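Local coordinates for beta-galactosidase (Geobacillus stearothermophilus, PDB 4OIF), which probably hydrolyses terminal non-reducing beta-D-galactose residues in beta-D-galactosides, as a zinc-binding homotrimeric enzyme of glycoside hydrolase family 42, at residues 619-631 with 641-655. Sequence-based numbering, arbitrary orientation.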
loop_
_atom_site.group_PDB
_atom_site.type_symbol
_atom_site.label_atom_id
_atom_site.label_comp_id
_atom_site.label_asym_id
_atom_site.label_seq_id
_atom_site.Cartn_x
_atom_site.Cartn_y
_atom_site.Cartn_z
ATOM N N VAL A 619 30.963 -3.542 -35.310
ATOM C CA VAL A 619 31.750 -2.672 -36.162
ATOM C C VAL A 619 33.224 -3.076 -36.066
ATOM O O VAL A 619 33.909 -3.190 -37.067
ATOM C CB VAL A 619 31.552 -1.206 -35.771
ATOM C CG1 VAL A 619 32.653 -0.338 -36.354
ATOM C CG2 VAL A 619 30.172 -0.731 -36.206
ATOM N N LEU A 620 33.713 -3.303 -34.855
ATOM C CA LEU A 620 35.025 -3.908 -34.701
ATOM C C LEU A 620 34.922 -5.059 -33.729
ATOM O O LEU A 620 34.511 -4.872 -32.586
ATOM C CB LEU A 620 36.061 -2.898 -34.207
ATOM C CG LEU A 620 37.456 -3.483 -33.931
ATOM C CD1 LEU A 620 38.171 -3.858 -35.227
ATOM C CD2 LEU A 620 38.292 -2.510 -33.110
ATOM N N PHE A 621 35.275 -6.256 -34.179
ATOM C CA PHE A 621 35.251 -7.398 -33.286
ATOM C C PHE A 621 36.328 -7.279 -32.212
ATOM O O PHE A 621 37.491 -7.019 -32.505
ATOM C CB PHE A 621 35.433 -8.708 -34.046
ATOM C CG PHE A 621 35.512 -9.903 -33.138
ATOM C CD1 PHE A 621 34.365 -10.431 -32.575
ATOM C CD2 PHE A 621 36.736 -10.469 -32.811
ATOM C CE1 PHE A 621 34.430 -11.525 -31.711
ATOM C CE2 PHE A 621 36.810 -11.559 -31.949
ATOM C CZ PHE A 621 35.653 -12.087 -31.398
ATOM N N VAL A 622 35.926 -7.449 -30.962
ATOM C CA VAL A 622 36.871 -7.551 -29.873
ATOM C C VAL A 622 36.514 -8.794 -29.078
ATOM O O VAL A 622 35.355 -8.985 -28.727
ATOM C CB VAL A 622 36.839 -6.320 -28.947
ATOM C CG1 VAL A 622 37.811 -6.513 -27.793
ATOM C CG2 VAL A 622 37.143 -5.052 -29.713
ATOM N N LYS A 623 37.495 -9.645 -28.802
ATOM C CA LYS A 623 37.261 -10.839 -27.993
ATOM C C LYS A 623 37.248 -10.478 -26.511
ATOM O O LYS A 623 38.181 -9.847 -26.013
ATOM C CB LYS A 623 38.328 -11.893 -28.281
ATOM C CG LYS A 623 38.291 -13.112 -27.390
ATOM C CD LYS A 623 39.134 -14.231 -27.997
ATOM C CE LYS A 623 39.064 -15.509 -27.166
ATOM N NZ LYS A 623 39.635 -15.329 -25.796
ATOM N N HIS A 624 36.185 -10.871 -25.812
ATOM C CA HIS A 624 36.019 -10.506 -24.406
ATOM C C HIS A 624 35.001 -11.401 -23.686
ATOM O O HIS A 624 34.225 -12.116 -24.317
ATOM C CB HIS A 624 35.590 -9.032 -24.286
ATOM C CG HIS A 624 34.262 -8.735 -24.911
ATOM N ND1 HIS A 624 33.066 -9.128 -24.346
ATOM C CD2 HIS A 624 33.943 -8.096 -26.061
ATOM C CE1 HIS A 624 32.067 -8.741 -25.120
ATOM N NE2 HIS A 624 32.573 -8.102 -26.163
ATOM N N GLU A 625 35.017 -11.336 -22.359
ATOM C CA GLU A 625 34.032 -12.007 -21.515
ATOM C C GLU A 625 32.789 -11.152 -21.330
ATOM O O GLU A 625 32.777 -9.963 -21.684
ATOM C CB GLU A 625 34.635 -12.334 -20.147
ATOM C CG GLU A 625 35.888 -13.185 -20.224
ATOM C CD GLU A 625 35.640 -14.532 -20.886
ATOM O OE1 GLU A 625 34.504 -15.039 -20.812
ATOM O OE2 GLU A 625 36.575 -15.081 -21.496
ATOM N N LYS A 626 31.751 -11.762 -20.764
ATOM C CA LYS A 626 30.499 -11.066 -20.480
ATOM C C LYS A 626 30.697 -9.865 -19.559
ATOM O O LYS A 626 31.421 -9.945 -18.571
ATOM C CB LYS A 626 29.488 -12.039 -19.871
ATOM C CG LYS A 626 28.859 -12.959 -20.898
ATOM C CD LYS A 626 27.828 -13.877 -20.289
ATOM C CE LYS A 626 27.102 -14.625 -21.387
ATOM N NZ LYS A 626 28.016 -14.862 -22.541
ATOM N N GLY A 627 30.060 -8.748 -19.893
ATOM C CA GLY A 627 30.137 -7.564 -19.055
ATOM C C GLY A 627 31.108 -6.552 -19.620
ATOM O O GLY A 627 31.289 -5.455 -19.081
ATOM N N VAL A 628 31.769 -6.943 -20.701
ATOM C CA VAL A 628 32.530 -5.993 -21.487
ATOM C C VAL A 628 31.700 -5.625 -22.688
ATOM O O VAL A 628 31.333 -6.490 -23.470
ATOM C CB VAL A 628 33.870 -6.553 -21.957
ATOM C CG1 VAL A 628 34.524 -5.599 -22.950
ATOM C CG2 VAL A 628 34.753 -6.784 -20.785
ATOM N N SER A 629 31.403 -4.341 -22.821
ATOM C CA SER A 629 30.586 -3.854 -23.910
ATOM C C SER A 629 31.470 -3.163 -24.925
ATOM O O SER A 629 32.282 -2.315 -24.576
ATOM C CB SER A 629 29.506 -2.898 -23.380
ATOM O OG SER A 629 28.753 -2.336 -24.439
ATOM N N VAL A 630 31.323 -3.530 -26.187
ATOM C CA VAL A 630 32.046 -2.832 -27.234
ATOM C C VAL A 630 31.027 -2.163 -28.132
ATOM O O VAL A 630 30.143 -2.828 -28.660
ATOM C CB VAL A 630 32.958 -3.782 -28.053
ATOM C CG1 VAL A 630 33.622 -3.021 -29.187
ATOM C CG2 VAL A 630 34.010 -4.435 -27.148
ATOM N N GLN A 631 31.137 -0.847 -28.281
ATOM C CA GLN A 631 30.170 -0.097 -29.078
ATOM C C GLN A 631 30.887 0.934 -29.918
ATOM O O GLN A 631 31.864 1.501 -29.466
ATOM C CB GLN A 631 29.140 0.597 -28.181
ATOM C CG GLN A 631 28.134 -0.333 -27.517
ATOM C CD GLN A 631 27.198 -0.970 -28.514
ATOM O OE1 GLN A 631 26.846 -0.368 -29.536
ATOM N NE2 GLN A 631 26.796 -2.202 -28.231
ATOM N N VAL A 641 35.746 3.281 -31.624
ATOM C CA VAL A 641 35.284 2.117 -30.916
ATOM C C VAL A 641 35.526 2.269 -29.424
ATOM O O VAL A 641 36.605 2.632 -28.990
ATOM C CB VAL A 641 35.981 0.868 -31.468
ATOM C CG1 VAL A 641 35.443 -0.386 -30.797
ATOM C CG2 VAL A 641 35.784 0.801 -32.990
ATOM N N PHE A 642 34.496 2.007 -28.640
ATOM C CA PHE A 642 34.565 2.084 -27.190
ATOM C C PHE A 642 34.567 0.677 -26.613
ATOM O O PHE A 642 33.625 -0.099 -26.837
ATOM C CB PHE A 642 33.374 2.868 -26.626
ATOM C CG PHE A 642 33.382 4.329 -26.949
ATOM C CD1 PHE A 642 33.127 4.775 -28.239
ATOM C CD2 PHE A 642 33.609 5.265 -25.954
ATOM C CE1 PHE A 642 33.125 6.138 -28.539
ATOM C CE2 PHE A 642 33.606 6.632 -26.242
ATOM C CZ PHE A 642 33.365 7.068 -27.538
ATOM N N ILE A 643 35.616 0.356 -25.865
ATOM C CA ILE A 643 35.709 -0.916 -25.163
ATOM C C ILE A 643 35.538 -0.669 -23.663
ATOM O O ILE A 643 36.423 -0.134 -22.998
ATOM C CB ILE A 643 37.039 -1.620 -25.450
ATOM C CG1 ILE A 643 37.321 -1.618 -26.961
ATOM C CG2 ILE A 643 37.016 -3.030 -24.891
ATOM C CD1 ILE A 643 38.702 -2.179 -27.363
ATOM N N MET A 644 34.386 -1.073 -23.136
ATOM C CA MET A 644 33.961 -0.673 -21.802
ATOM C C MET A 644 33.814 -1.852 -20.835
ATOM O O MET A 644 33.053 -2.789 -21.076
ATOM C CB MET A 644 32.641 0.107 -21.907
ATOM C CG MET A 644 32.740 1.318 -22.819
ATOM S SD MET A 644 31.145 2.032 -23.260
ATOM C CE MET A 644 30.439 0.754 -24.291
ATOM N N ASN A 645 34.552 -1.808 -19.736
ATOM C CA ASN A 645 34.465 -2.873 -18.745
ATOM C C ASN A 645 33.392 -2.577 -17.704
ATOM O O ASN A 645 33.650 -1.892 -16.722
ATOM C CB ASN A 645 35.819 -3.079 -18.066
ATOM C CG ASN A 645 35.812 -4.232 -17.078
ATOM O OD1 ASN A 645 34.814 -4.951 -16.934
ATOM N ND2 ASN A 645 36.934 -4.416 -16.387
ATOM N N PHE A 646 32.190 -3.109 -17.915
ATOM C CA PHE A 646 31.116 -2.916 -16.950
ATOM C C PHE A 646 31.110 -4.017 -15.875
ATOM O O PHE A 646 30.046 -4.498 -15.479
ATOM C CB PHE A 646 29.759 -2.852 -17.664
ATOM C CG PHE A 646 29.462 -1.508 -18.299
ATOM C CD1 PHE A 646 29.159 -0.400 -17.510
ATOM C CD2 PHE A 646 29.467 -1.357 -19.688
ATOM C CE1 PHE A 646 28.871 0.844 -18.096
ATOM C CE2 PHE A 646 29.183 -0.125 -20.272
ATOM C CZ PHE A 646 28.887 0.984 -19.465
ATOM N N THR A 647 32.297 -4.417 -15.410
ATOM C CA THR A 647 32.397 -5.409 -14.339
ATOM C C THR A 647 33.355 -4.904 -13.281
ATOM O O THR A 647 34.126 -3.975 -13.528
ATOM C CB THR A 647 32.906 -6.777 -14.827
ATOM O OG1 THR A 647 34.333 -6.738 -14.911
ATOM C CG2 THR A 647 32.330 -7.136 -16.194
ATOM N N GLU A 648 33.342 -5.543 -12.118
ATOM C CA GLU A 648 34.166 -5.099 -11.006
ATOM C C GLU A 648 35.495 -5.859 -10.911
ATOM O O GLU A 648 36.098 -5.940 -9.838
ATOM C CB GLU A 648 33.397 -5.219 -9.686
ATOM C CG GLU A 648 32.387 -4.103 -9.443
ATOM C CD GLU A 648 31.110 -4.280 -10.250
ATOM O OE1 GLU A 648 30.683 -5.443 -10.469
ATOM O OE2 GLU A 648 30.543 -3.255 -10.680
ATOM N N GLU A 649 35.966 -6.396 -12.033
ATOM C CA GLU A 649 37.235 -7.118 -12.031
ATOM C C GLU A 649 38.081 -6.887 -13.286
ATOM O O GLU A 649 37.626 -6.306 -14.278
ATOM C CB GLU A 649 36.977 -8.611 -11.851
ATOM C CG GLU A 649 36.046 -9.167 -12.899
ATOM C CD GLU A 649 35.554 -10.551 -12.562
ATOM O OE1 GLU A 649 36.358 -11.507 -12.658
ATOM O OE2 GLU A 649 34.361 -10.680 -12.203
ATOM N N LYS A 650 39.328 -7.339 -13.218
ATOM C CA LYS A 650 40.232 -7.248 -14.344
ATOM C C LYS A 650 39.677 -8.063 -15.496
ATOM O O LYS A 650 38.961 -9.052 -15.302
ATOM C CB LYS A 650 41.627 -7.726 -13.965
ATOM C CG LYS A 650 42.420 -6.707 -13.150
ATOM C CD LYS A 650 43.839 -7.196 -12.868
ATOM C CE LYS A 650 44.445 -6.462 -11.683
ATOM N NZ LYS A 650 44.366 -4.995 -11.893
ATOM N N GLN A 651 40.008 -7.642 -16.704
ATOM C CA GLN A 651 39.317 -8.165 -17.857
ATOM C C GLN A 651 40.201 -8.204 -19.108
ATOM O O GLN A 651 40.620 -7.170 -19.622
ATOM C CB GLN A 651 38.070 -7.328 -18.085
ATOM C CG GLN A 651 36.982 -8.082 -18.747
ATOM C CD GLN A 651 36.405 -9.190 -17.898
ATOM O OE1 GLN A 651 36.459 -10.353 -18.282
ATOM N NE2 GLN A 651 35.820 -8.835 -16.756
ATOM N N ALA A 652 40.494 -9.409 -19.586
ATOM C CA ALA A 652 41.342 -9.581 -20.762
ATOM C C ALA A 652 40.523 -9.446 -22.034
ATOM O O ALA A 652 39.481 -10.071 -22.199
ATOM C CB ALA A 652 42.052 -10.927 -20.734
ATOM N N VAL A 653 41.027 -8.637 -22.944
ATOM C CA VAL A 653 40.284 -8.245 -24.115
ATOM C C VAL A 653 41.257 -8.465 -25.270
ATOM O O VAL A 653 42.454 -8.394 -25.059
ATOM C CB VAL A 653 39.791 -6.773 -23.951
ATOM C CG1 VAL A 653 40.024 -5.933 -25.181
ATOM C CG2 VAL A 653 38.338 -6.732 -23.449
ATOM N N VAL A 654 40.783 -8.803 -26.466
ATOM C CA VAL A 654 41.719 -9.052 -27.564
ATOM C C VAL A 654 41.268 -8.398 -28.869
ATOM O O VAL A 654 40.175 -8.672 -29.370
ATOM C CB VAL A 654 41.930 -10.574 -27.819
ATOM C CG1 VAL A 654 42.973 -10.793 -28.903
ATOM C CG2 VAL A 654 42.353 -11.288 -26.553
ATOM N N LEU A 655 42.127 -7.532 -29.405
ATOM C CA LEU A 655 41.914 -6.880 -30.693
ATOM C C LEU A 655 42.639 -7.660 -31.781
ATOM O O LEU A 655 43.825 -7.948 -31.627
ATOM C CB LEU A 655 42.433 -5.447 -30.648
ATOM C CG LEU A 655 41.659 -4.379 -29.880
ATOM C CD1 LEU A 655 42.614 -3.362 -29.306
ATOM C CD2 LEU A 655 40.698 -3.698 -30.822
HETATM O O HOH W 1 39.655 -12.512 -23.908
HETATM O O HOH W 2 37.168 -9.995 -21.116
#
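Strand 628-631 pairs antiparallel with strand 641-645, their axes 4.7 Å apart at 166°, through hydrogen-bonded pairs Ser629-Met644 and Gln631-Phe642. A second antiparallel pairing joins Lys623 to Val654, with Lys623 N 2.9 Å from Val654 O. Between these pairings 619-631 turns at Glu625 to Val628, a type II turn. The side chains of Val628, Val630 and Ile643 face those of Val622, Val653 and Leu655. Val622 CG1, anti to its own N (chi1 178°), meets Val653 CG1 at 3.5 Å, while its CG2 reaches Ile643 CD1 tip to tip. Val628 and Gln651 lie alongside each other and point opposite ways, with Val628 CG2 3.3 Å from Gln651 CG. On the other face of the hairpin, Met644 bends at chi3 (-68°) and brings CE to 3.5 Å from Ser629 OG. Phe642 and Phe646 on that face pack on helix 341-351. One water bridges Glu625 N, Gln651 OE1 and Ala652 O. Asn645 OD1 takes Thr647 OG1 at 2.7 Å on an in-plane lone pair and also accepts from Thr647 N, forming an Asx turn. The paired strands belong to two antiparallel sheets packed face to face, a beta-sandwich arrangement in the C-terminal domain of this GH42 enzyme, away from the zinc site.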